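Local coordinates for CMP/dCMP-type deaminase domain-containing protein (Aspergillus oryzae RIB40, PDB 7DS1), which probably deaminates the pyrimidine ring of the riboflavin precursor DARIPP, by zinc-dependent hydrolysis as in other members of the cytidine deaminase superfamily, at residues A[20-25]-A[52-57]; A[25-30]-A[171-176]; A[57-62]-A[105-110]. All coordinates share one frame; numbering follows the deposited sequence.

Contact 1 of 3, residues A[20-25]-A[52-57]. With HJL ([(2~{R},3~{S},4~{S})-5-[[2,5-bis(azanyl)-6-oxidanylidene-1~{H}-pyrimidin-4-yl]amino]-2,3,4-tris(oxidanyl)pentyl] dihydrogen phosphate), chain C.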
loop_
_atom_site.group_PDB
_atom_site.type_symbol
_atom_site.label_atom_id
_atom_site.label_comp_id
_atom_site.label_asym_id
_atom_site.label_seq_id
_atom_site.Cartn_x
_atom_site.Cartn_y
_atom_site.Cartn_z
ATOM N N PRO A 20 1.607 -15.761 1.100
ATOM C CA PRO A 20 1.900 -16.916 1.947
ATOM C C PRO A 20 2.096 -16.481 3.388
ATOM O O PRO A 20 2.838 -15.525 3.660
ATOM C CB PRO A 20 3.196 -17.480 1.346
ATOM C CG PRO A 20 3.838 -16.317 0.666
ATOM C CD PRO A 20 2.731 -15.404 0.212
ATOM N N PRO A 21 1.427 -17.138 4.331
ATOM C CA PRO A 21 1.573 -16.767 5.748
ATOM C C PRO A 21 2.985 -17.020 6.262
ATOM O O PRO A 21 3.563 -18.086 6.041
ATOM C CB PRO A 21 0.549 -17.665 6.453
ATOM C CG PRO A 21 -0.453 -18.008 5.385
ATOM C CD PRO A 21 0.338 -18.106 4.115
ATOM N N ARG A 22 3.531 -16.028 6.962
ATOM C CA ARG A 22 4.862 -16.085 7.556
ATOM C C ARG A 22 4.809 -15.477 8.951
ATOM O O ARG A 22 3.959 -14.621 9.224
ATOM C CB ARG A 22 5.896 -15.329 6.705
ATOM C CG ARG A 22 6.101 -15.893 5.304
ATOM C CD ARG A 22 6.881 -17.195 5.340
ATOM N NE ARG A 22 7.145 -17.704 3.996
ATOM C CZ ARG A 22 6.399 -18.616 3.377
ATOM N NH1 ARG A 22 5.334 -19.130 3.980
ATOM N NH2 ARG A 22 6.721 -19.019 2.154
ATOM N N PRO A 23 5.714 -15.882 9.847
ATOM C CA PRO A 23 5.631 -15.389 11.231
ATOM C C PRO A 23 6.090 -13.950 11.404
ATOM O O PRO A 23 5.732 -13.328 12.410
ATOM C CB PRO A 23 6.540 -16.354 12.002
ATOM C CG PRO A 23 7.535 -16.815 10.982
ATOM C CD PRO A 23 6.772 -16.897 9.683
ATOM N N THR A 24 6.858 -13.398 10.467
ATOM C CA THR A 24 7.568 -12.145 10.699
ATOM C C THR A 24 6.975 -10.943 9.979
ATOM O O THR A 24 7.533 -9.844 10.098
ATOM C CB THR A 24 9.041 -12.285 10.290
ATOM O OG1 THR A 24 9.115 -12.750 8.937
ATOM C CG2 THR A 24 9.766 -13.253 11.206
ATOM N N ASN A 25 5.881 -11.098 9.236
ATOM C CA ASN A 25 5.351 -9.979 8.466
ATOM C C ASN A 25 3.825 -10.071 8.422
ATOM O O ASN A 25 3.217 -10.940 9.053
ATOM C CB ASN A 25 5.971 -9.953 7.063
ATOM C CG ASN A 25 5.577 -11.157 6.227
ATOM O OD1 ASN A 25 4.908 -12.075 6.708
ATOM N ND2 ASN A 25 5.984 -11.151 4.967
ATOM N N TYR A 52 0.976 -7.873 -3.808
ATOM C CA TYR A 52 0.682 -8.404 -2.483
ATOM C C TYR A 52 1.978 -8.887 -1.844
ATOM O O TYR A 52 2.993 -9.077 -2.518
ATOM C CB TYR A 52 -0.386 -9.522 -2.530
ATOM C CG TYR A 52 -0.026 -10.724 -3.374
ATOM C CD1 TYR A 52 0.653 -11.804 -2.818
ATOM C CD2 TYR A 52 -0.377 -10.783 -4.720
ATOM C CE1 TYR A 52 0.986 -12.912 -3.577
ATOM C CE2 TYR A 52 -0.053 -11.894 -5.490
ATOM C CZ TYR A 52 0.633 -12.945 -4.913
ATOM O OH TYR A 52 0.966 -14.054 -5.656
ATOM N N THR A 53 1.936 -9.055 -0.520
ATOM C CA THR A 53 3.123 -9.430 0.244
ATOM C C THR A 53 3.743 -10.717 -0.284
ATOM O O THR A 53 3.068 -11.745 -0.396
ATOM C CB THR A 53 2.747 -9.600 1.713
ATOM O OG1 THR A 53 2.061 -8.421 2.139
ATOM C CG2 THR A 53 4.001 -9.824 2.579
ATOM N N MET A 54 5.042 -10.646 -0.594
ATOM C CA MET A 54 5.838 -11.786 -1.054
ATOM C C MET A 54 5.299 -12.378 -2.356
ATOM O O MET A 54 5.510 -13.558 -2.654
ATOM C CB MET A 54 5.962 -12.850 0.040
ATOM C CG MET A 54 6.946 -12.424 1.130
ATOM S SD MET A 54 6.925 -13.502 2.563
ATOM C CE MET A 54 8.347 -12.892 3.481
ATOM N N GLU A 55 4.621 -11.544 -3.149
ATOM C CA GLU A 55 4.271 -11.943 -4.511
ATOM C C GLU A 55 5.526 -12.217 -5.330
ATOM O O GLU A 55 5.570 -13.165 -6.124
ATOM C CB GLU A 55 3.428 -10.852 -5.176
ATOM C CG GLU A 55 3.194 -11.092 -6.666
ATOM C CD GLU A 55 2.335 -10.021 -7.306
ATOM O OE1 GLU A 55 2.028 -9.014 -6.633
ATOM O OE2 GLU A 55 1.961 -10.193 -8.486
ATOM N N LEU A 56 6.558 -11.399 -5.136
ATOM C CA LEU A 56 7.821 -11.501 -5.852
ATOM C C LEU A 56 8.897 -12.052 -4.927
ATOM O O LEU A 56 8.836 -11.870 -3.709
ATOM C CB LEU A 56 8.245 -10.131 -6.388
ATOM C CG LEU A 56 7.201 -9.437 -7.259
ATOM C CD1 LEU A 56 7.662 -8.049 -7.633
ATOM C CD2 LEU A 56 6.912 -10.265 -8.507
ATOM N N ALA A 57 9.889 -12.719 -5.520
ATOM C CA ALA A 57 10.918 -13.402 -4.744
ATOM C C ALA A 57 11.626 -12.440 -3.796
ATOM O O ALA A 57 11.807 -11.255 -4.089
ATOM C CB ALA A 57 11.943 -14.059 -5.668
HETATM C C2 HJL C . 2.593 -3.619 4.843
HETATM C C4 HJL C . 3.365 -5.537 3.801
HETATM C C5 HJL C . 4.024 -5.913 4.992
HETATM C C6 HJL C . 3.945 -5.080 6.084
HETATM N N1 HJL C . 3.214 -3.919 5.967
HETATM N N2 HJL C . 1.825 -2.371 4.765
HETATM N N3 HJL C . 2.666 -4.400 3.744
HETATM N N5 HJL C . 4.760 -7.119 5.070
HETATM O O4 HJL C . 3.427 -6.257 2.804
HETATM C "C1'" HJL C . 5.226 -4.344 8.173
HETATM C "C2'" HJL C . 6.079 -4.914 9.323
HETATM C "C3'" HJL C . 7.267 -5.726 8.746
HETATM C "C4'" HJL C . 8.273 -6.014 9.916
HETATM C "C5'" HJL C . 9.311 -7.094 9.509
HETATM N "N1'" HJL C . 4.635 -5.431 7.343
HETATM O O1P HJL C . 8.843 -7.434 6.559
HETATM O "O2'" HJL C . 6.576 -3.877 10.106
HETATM O O2P HJL C . 11.174 -6.417 6.141
HETATM O "O3'" HJL C . 6.759 -6.915 8.202
HETATM O O3P HJL C . 10.641 -8.643 7.298
HETATM O "O4'" HJL C . 8.966 -4.873 10.254
HETATM O "O5'" HJL C . 10.108 -6.512 8.470
HETATM P PAN HJL C . 10.169 -7.280 7.077
#
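Two loops of the cytidine deaminase fold meet beside the substrate pocket here. Segment 20-25 leads into strand 29-36; segment 52-57 opens with a type II beta turn from Tyr52 to Glu55 at the end of strand 46-52. No hydrogen bond joins the two segments directly, and Met54 makes the largest single share of the packing. Its chain runs extended beyond CG, reaching between Arg22 and Asn25. There Met54 SD lies 3.7 Å from Arg22 CG, while Met54 CE comes to 3.3 Å from Asn25 ND2. Nearer the backbone, Met54 CB packs against the ring of Pro20, at 4.1 Å from Pro20 CG. The Arg22 chain bends at chi2 (-73°), and Arg22 NH1 turns back to Pro21 O at 2.9 Å, meeting that oxygen from above the carbonyl plane. Asn25 CG sits between its backbone N and carbonyl carbon (chi1 66°), which carries Asn25 ND2 across to Thr53 CG2, 3.4 Å away. Thr53 in turn uses both branches: the methyl faces Asn25, while OG1 accepts from Val28 N and lies within bonding distance of Phe26 O. With OG1 anti to its carbonyl carbon, Thr53 donates from OG1 to the pyrimidine oxygen O4 of HJL at 2.6 Å.

Contact 2 of 3, residues A[25-30]-A[171-176]. With HJL ([(2~{R},3~{S},4~{S})-5-[[2,5-bis(azanyl)-6-oxidanylidene-1~{H}-pyrimidin-4-yl]amino]-2,3,4-tris(oxidanyl)pentyl] dihydrogen phosphate), chain C.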
loop_
_atom_site.group_PDB
_atom_site.type_symbol
_atom_site.label_atom_id
_atom_site.label_comp_id
_atom_site.label_asym_id
_atom_site.label_seq_id
_atom_site.Cartn_x
_atom_site.Cartn_y
_atom_site.Cartn_z
ATOM N N ASN A 25 5.881 -11.098 9.236
ATOM C CA ASN A 25 5.351 -9.979 8.466
ATOM C C ASN A 25 3.825 -10.071 8.422
ATOM O O ASN A 25 3.217 -10.940 9.053
ATOM C CB ASN A 25 5.971 -9.953 7.063
ATOM C CG ASN A 25 5.577 -11.157 6.227
ATOM O OD1 ASN A 25 4.908 -12.075 6.708
ATOM N ND2 ASN A 25 5.984 -11.151 4.967
ATOM N N PHE A 26 3.212 -9.164 7.663
ATOM C CA PHE A 26 1.765 -9.059 7.536
ATOM C C PHE A 26 1.355 -9.331 6.096
ATOM O O PHE A 26 2.026 -8.881 5.160
ATOM C CB PHE A 26 1.266 -7.656 7.931
ATOM C CG PHE A 26 1.507 -7.291 9.372
ATOM C CD1 PHE A 26 0.872 -7.977 10.396
ATOM C CD2 PHE A 26 2.328 -6.216 9.701
ATOM C CE1 PHE A 26 1.074 -7.628 11.724
ATOM C CE2 PHE A 26 2.533 -5.860 11.029
ATOM C CZ PHE A 26 1.910 -6.566 12.042
ATOM N N ARG A 27 0.234 -10.033 5.919
ATOM C CA ARG A 27 -0.319 -10.277 4.587
ATOM C C ARG A 27 -1.157 -9.081 4.154
ATOM O O ARG A 27 -2.224 -8.826 4.723
ATOM C CB ARG A 27 -1.157 -11.550 4.590
ATOM C CG ARG A 27 -0.362 -12.778 4.986
ATOM C CD ARG A 27 -1.291 -13.897 5.387
ATOM N NE ARG A 27 -1.891 -14.565 4.233
ATOM C CZ ARG A 27 -3.184 -14.868 4.139
ATOM N NH1 ARG A 27 -4.015 -14.545 5.122
ATOM N NH2 ARG A 27 -3.645 -15.500 3.068
ATOM N N VAL A 28 -0.691 -8.378 3.122
ATOM C CA VAL A 28 -1.235 -7.089 2.705
ATOM C C VAL A 28 -1.418 -7.102 1.192
ATOM O O VAL A 28 -0.742 -7.848 0.479
ATOM C CB VAL A 28 -0.285 -5.953 3.168
ATOM C CG1 VAL A 28 -0.725 -4.585 2.661
ATOM C CG2 VAL A 28 -0.194 -5.931 4.688
ATOM N N GLY A 29 -2.366 -6.305 0.702
ATOM C CA GLY A 29 -2.533 -6.108 -0.728
ATOM C C GLY A 29 -2.597 -4.631 -1.057
ATOM O O GLY A 29 -3.022 -3.814 -0.240
ATOM N N ALA A 30 -2.155 -4.297 -2.278
ATOM C CA ALA A 30 -2.035 -2.911 -2.726
ATOM C C ALA A 30 -2.451 -2.760 -4.185
ATOM O O ALA A 30 -2.157 -3.626 -5.010
ATOM C CB ALA A 30 -0.595 -2.404 -2.572
ATOM N N ALA A 171 -4.265 -10.264 7.695
ATOM C CA ALA A 171 -2.885 -9.799 7.822
ATOM C C ALA A 171 -2.060 -10.694 8.741
ATOM O O ALA A 171 -0.868 -10.915 8.489
ATOM C CB ALA A 171 -2.864 -8.359 8.331
ATOM N N VAL A 172 -2.664 -11.215 9.809
ATOM C CA VAL A 172 -1.915 -11.888 10.870
ATOM C C VAL A 172 -2.129 -13.401 10.849
ATOM O O VAL A 172 -1.816 -14.081 11.827
ATOM C CB VAL A 172 -2.254 -11.310 12.256
ATOM C CG1 VAL A 172 -2.024 -9.806 12.289
ATOM C CG2 VAL A 172 -3.689 -11.667 12.663
ATOM N N ALA A 173 -2.642 -13.943 9.740
ATOM C CA ALA A 173 -2.986 -15.362 9.689
ATOM C C ALA A 173 -1.784 -16.268 9.961
ATOM O O ALA A 173 -1.953 -17.381 10.471
ATOM C CB ALA A 173 -3.610 -15.692 8.331
ATOM N N GLY A 174 -0.572 -15.817 9.640
ATOM C CA GLY A 174 0.621 -16.601 9.897
ATOM C C GLY A 174 1.216 -16.469 11.286
ATOM O O GLY A 174 2.298 -17.012 11.535
ATOM N N HIS A 175 0.539 -15.781 12.206
ATOM C CA HIS A 175 1.082 -15.479 13.526
ATOM C C HIS A 175 0.484 -16.390 14.592
ATOM O O HIS A 175 -0.719 -16.662 14.590
ATOM C CB HIS A 175 0.807 -14.024 13.906
ATOM C CG HIS A 175 1.394 -13.024 12.961
ATOM N ND1 HIS A 175 1.277 -11.665 13.156
ATOM C CD2 HIS A 175 2.105 -13.180 11.819
ATOM C CE1 HIS A 175 1.891 -11.026 12.175
ATOM N NE2 HIS A 175 2.403 -11.924 11.352
ATOM N N GLU A 176 1.326 -16.827 15.529
ATOM C CA GLU A 176 0.824 -17.676 16.605
ATOM C C GLU A 176 -0.121 -16.918 17.529
ATOM O O GLU A 176 -1.076 -17.505 18.054
ATOM C CB GLU A 176 1.987 -18.270 17.397
ATOM C CG GLU A 176 2.807 -19.280 16.606
ATOM C CD GLU A 176 2.689 -20.686 17.155
ATOM O OE1 GLU A 176 2.684 -20.844 18.395
ATOM O OE2 GLU A 176 2.606 -21.634 16.345
HETATM C C2 HJL C . 2.593 -3.619 4.843
HETATM C C4 HJL C . 3.365 -5.537 3.801
HETATM C C5 HJL C . 4.024 -5.913 4.992
HETATM C C6 HJL C . 3.945 -5.080 6.084
HETATM N N1 HJL C . 3.214 -3.919 5.967
HETATM N N2 HJL C . 1.825 -2.371 4.765
HETATM N N3 HJL C . 2.666 -4.400 3.744
HETATM N N5 HJL C . 4.760 -7.119 5.070
HETATM O O4 HJL C . 3.427 -6.257 2.804
HETATM C "C1'" HJL C . 5.226 -4.344 8.173
HETATM C "C2'" HJL C . 6.079 -4.914 9.323
HETATM C "C3'" HJL C . 7.267 -5.726 8.746
HETATM C "C4'" HJL C . 8.273 -6.014 9.916
HETATM C "C5'" HJL C . 9.311 -7.094 9.509
HETATM N "N1'" HJL C . 4.635 -5.431 7.343
HETATM O O1P HJL C . 8.843 -7.434 6.559
HETATM O "O2'" HJL C . 6.576 -3.877 10.106
HETATM O O2P HJL C . 11.174 -6.417 6.141
HETATM O "O3'" HJL C . 6.759 -6.915 8.202
HETATM O O3P HJL C . 10.641 -8.643 7.298
HETATM O "O4'" HJL C . 8.966 -4.873 10.254
HETATM O "O5'" HJL C . 10.108 -6.512 8.470
HETATM P PAN HJL C . 10.169 -7.280 7.077
#
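The Phe26 ring meets its neighbours round the rim: Ala171 O and Val172 CG1 lie at its edge near the plane, as does N1' of HJL. His175 approaches the same ring obliquely, the planes 46° apart, with His175 CE1 3.5 Å from Phe26 CE1. One face of the imidazole rests on Val172 CA, over the ring centre, and its edge holds Asn25 O. That edge contact is a hydrogen bond from His175 NE2 to Asn25 O, 2.6 Å long; the oxygen lies in the ring plane, although the donor is tilted 29° from the carbonyl plane. His175 ND1 is bonded to Glu181 of helix 178-187, so both ring nitrogens are engaged and the rotation of the ring is fixed. The type I turn from Val172 to His175, just beyond helix 164-171, thus docks on the entrance to strand 29-36 of the deaminase sheet, where Phe26 and Val28 line the ligand pocket. A backbone bond from Arg27 N to Ala171 O, 2.9 Å, ties the helix end to this loop, and Phe26 CA approaches the same oxygen at 3.4 Å. The Arg27 chain bends at chi3 (78°), bringing Arg27 NH1 3.4 Å from Ala173 CB, while NE binds Ser19 O and NH1 also binds Val170 O.

Contact 3 of 3, residues A[57-62]-A[105-110]. With ZN (zinc ion), chain B; HJL ([(2~{R},3~{S},4~{S})-5-[[2,5-bis(azanyl)-6-oxidanylidene-1~{H}-pyrimidin-4-yl]amino]-2,3,4-tris(oxidanyl)pentyl] dihydrogen phosphate), chain C.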
loop_
_atom_site.group_PDB
_atom_site.type_symbol
_atom_site.label_atom_id
_atom_site.label_comp_id
_atom_site.label_asym_id
_atom_site.label_seq_id
_atom_site.Cartn_x
_atom_site.Cartn_y
_atom_site.Cartn_z
ATOM N N ALA A 57 9.889 -12.719 -5.520
ATOM C CA ALA A 57 10.918 -13.402 -4.744
ATOM C C ALA A 57 11.626 -12.440 -3.796
ATOM O O ALA A 57 11.807 -11.255 -4.089
ATOM C CB ALA A 57 11.943 -14.059 -5.668
ATOM N N GLY A 58 12.032 -12.973 -2.650
ATOM C CA GLY A 58 12.662 -12.176 -1.623
ATOM C C GLY A 58 11.658 -11.679 -0.609
ATOM O O GLY A 58 10.466 -12.004 -0.630
ATOM N N ASN A 59 12.169 -10.860 0.305
ATOM C CA ASN A 59 11.369 -10.298 1.391
ATOM C C ASN A 59 10.710 -9.023 0.880
ATOM O O ASN A 59 11.253 -7.924 1.010
ATOM C CB ASN A 59 12.253 -10.032 2.606
ATOM C CG ASN A 59 11.452 -9.642 3.831
ATOM O OD1 ASN A 59 10.238 -9.482 3.759
ATOM N ND2 ASN A 59 12.130 -9.493 4.961
ATOM N N THR A 60 9.517 -9.158 0.295
ATOM C CA THR A 60 8.878 -8.047 -0.399
ATOM C C THR A 60 7.520 -7.711 0.204
ATOM O O THR A 60 6.728 -8.602 0.520
ATOM C CB THR A 60 8.705 -8.354 -1.895
ATOM O OG1 THR A 60 7.973 -9.579 -2.059
ATOM C CG2 THR A 60 10.070 -8.495 -2.557
ATOM N N HIS A 61 7.247 -6.416 0.340
ATOM C CA HIS A 61 5.960 -5.949 0.828
ATOM C C HIS A 61 4.982 -5.743 -0.329
ATOM O O HIS A 61 5.366 -5.693 -1.501
ATOM C CB HIS A 61 6.138 -4.650 1.619
ATOM C CG HIS A 61 6.678 -4.851 3.000
ATOM N ND1 HIS A 61 6.673 -3.858 3.957
ATOM C CD2 HIS A 61 7.230 -5.935 3.590
ATOM C CE1 HIS A 61 7.205 -4.319 5.074
ATOM N NE2 HIS A 61 7.551 -5.579 4.878
ATOM N N ALA A 62 3.693 -5.607 0.018
ATOM C CA ALA A 62 2.652 -5.431 -0.999
ATOM C C ALA A 62 2.917 -4.200 -1.859
ATOM O O ALA A 62 2.892 -4.275 -3.093
ATOM C CB ALA A 62 1.271 -5.325 -0.336
ATOM N N ARG A 105 11.256 -1.175 8.752
ATOM C CA ARG A 105 11.210 -2.626 8.605
ATOM C C ARG A 105 12.269 -3.233 9.508
ATOM O O ARG A 105 13.419 -2.785 9.504
ATOM C CB ARG A 105 11.418 -3.047 7.145
ATOM C CG ARG A 105 10.303 -2.549 6.237
ATOM C CD ARG A 105 10.465 -2.942 4.772
ATOM N NE ARG A 105 10.603 -4.386 4.587
ATOM C CZ ARG A 105 10.596 -4.998 3.403
ATOM N NH1 ARG A 105 10.756 -6.320 3.340
ATOM N NH2 ARG A 105 10.451 -4.289 2.285
ATOM N N LEU A 106 11.875 -4.241 10.299
ATOM C CA LEU A 106 12.824 -4.869 11.210
ATOM C C LEU A 106 13.977 -5.516 10.457
ATOM O O LEU A 106 15.073 -5.658 11.010
ATOM C CB LEU A 106 12.120 -5.909 12.082
ATOM C CG LEU A 106 11.172 -5.356 13.153
ATOM C CD1 LEU A 106 10.390 -6.483 13.800
ATOM C CD2 LEU A 106 11.949 -4.587 14.214
ATOM N N SER A 107 13.749 -5.913 9.203
ATOM C CA SER A 107 14.796 -6.520 8.388
ATOM C C SER A 107 15.845 -5.517 7.939
ATOM O O SER A 107 16.917 -5.928 7.481
ATOM C CB SER A 107 14.182 -7.190 7.156
ATOM O OG SER A 107 13.580 -6.224 6.303
ATOM N N GLY A 108 15.570 -4.225 8.060
ATOM C CA GLY A 108 16.467 -3.218 7.549
ATOM C C GLY A 108 16.247 -2.866 6.095
ATOM O O GLY A 108 16.951 -1.985 5.579
ATOM N N ASN A 109 15.314 -3.541 5.417
ATOM C CA ASN A 109 14.926 -3.157 4.064
ATOM C C ASN A 109 14.347 -1.746 4.060
ATOM O O ASN A 109 13.805 -1.268 5.062
ATOM C CB ASN A 109 13.889 -4.136 3.500
ATOM C CG ASN A 109 14.518 -5.369 2.859
ATOM O OD1 ASN A 109 15.072 -5.293 1.763
ATOM N ND2 ASN A 109 14.418 -6.513 3.536
ATOM N N LEU A 110 14.466 -1.075 2.917
ATOM C CA LEU A 110 13.906 0.266 2.782
ATOM C C LEU A 110 12.395 0.225 3.019
ATOM O O LEU A 110 11.700 -0.596 2.405
ATOM C CB LEU A 110 14.212 0.833 1.392
ATOM C CG LEU A 110 13.821 2.295 1.148
ATOM C CD1 LEU A 110 14.728 3.224 1.935
ATOM C CD2 LEU A 110 13.872 2.633 -0.349
HETATM ZN ZN ZN B . 6.172 -1.910 3.837
HETATM C C2 HJL C . 2.593 -3.619 4.843
HETATM C C4 HJL C . 3.365 -5.537 3.801
HETATM C C5 HJL C . 4.024 -5.913 4.992
HETATM C C6 HJL C . 3.945 -5.080 6.084
HETATM N N1 HJL C . 3.214 -3.919 5.967
HETATM N N2 HJL C . 1.825 -2.371 4.765
HETATM N N3 HJL C . 2.666 -4.400 3.744
HETATM N N5 HJL C . 4.760 -7.119 5.070
HETATM O O4 HJL C . 3.427 -6.257 2.804
HETATM C "C1'" HJL C . 5.226 -4.344 8.173
HETATM C "C2'" HJL C . 6.079 -4.914 9.323
HETATM C "C3'" HJL C . 7.267 -5.726 8.746
HETATM C "C4'" HJL C . 8.273 -6.014 9.916
HETATM C "C5'" HJL C . 9.311 -7.094 9.509
HETATM N "N1'" HJL C . 4.635 -5.431 7.343
HETATM O O1P HJL C . 8.843 -7.434 6.559
HETATM O "O2'" HJL C . 6.576 -3.877 10.106
HETATM O O2P HJL C . 11.174 -6.417 6.141
HETATM O "O3'" HJL C . 6.759 -6.915 8.202
HETATM O O3P HJL C . 10.641 -8.643 7.298
HETATM O "O4'" HJL C . 8.966 -4.873 10.254
HETATM O "O5'" HJL C . 10.108 -6.512 8.470
HETATM P PAN HJL C . 10.169 -7.280 7.077
HETATM O O HOH W 1 13.157 -6.327 -0.377
HETATM O O HOH W 2 4.068 -1.601 4.267
#
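The imidazole of the zinc ligand His61 is sandwiched between a charged protein group and the substrate: the guanidinium of Arg105 lies flat on one face, and the pyrimidine atom C5 of HJL sits over the centre of the other. The stack is close and nearly parallel, with centres 3.6 Å apart and planes at 18°. His61 NE2 and Arg105 NE are both donors, and each is turned to the phosphate instead of to the other. His61 NE2 reaches HJL O1P at 2.8 Å, with the oxygen in the ring plane, whereas Arg105 NE and NH1 both donate to HJL O2P. Asn109 CB covers the guanidinium face turned away from His61.

Through its second ring nitrogen the imidazole binds metal, His61 ND1 lying 2.0 Å from the zinc ion; Cys102, Cys112 and a water complete the site. This is the zinc centre of the cytidine deaminase fold, with His61 at the N-cap position of helix 62-73. Ala62 N, in the first turn of that helix, donates to HJL O4 at 2.9 Å. The phosphate end is gripped from both segments. Asn59 ND2 donates almost straight to HJL O3P at 2.9 Å (174°), its CG being anti to the backbone N. Ser107 OG also points to HJL O2P, though at a separation so short that its exact geometry is doubtful. Asn109 ND2 donates to that same Ser107 OG, a second-shell bond that helps position the hydroxyl. Directly between the segments, Arg105 NH1 donates to Asn59 O at 2.9 Å; the oxygen lies in the guanidinium plane, but the donor stands 60° out of the carbonyl plane. A water bridges Asn59 O to Asn109 OD1.

All three contacts border the HJL pocket. Contact 1 is centred about 8 Å from contact 2 and 9 Å from contact 3, while the centres of contacts 2 and 3 are about 13 Å apart. Along the chain, contact 1 closes before contact 3 opens; contact 3 is nested within the long loop closed by contact 2, and contacts 1 and 2 cross, sharing Asn25. Strands 29-36 and 46-52 are antiparallel neighbours in the mixed sheet, which places the loops of contacts 1 and 2 side by side. The residues leading into strand 29-36, the loop after strand 46-52 and the start of helix 62-73 therefore converge on one ligand, contact 3 adding the zinc ion and phosphate end.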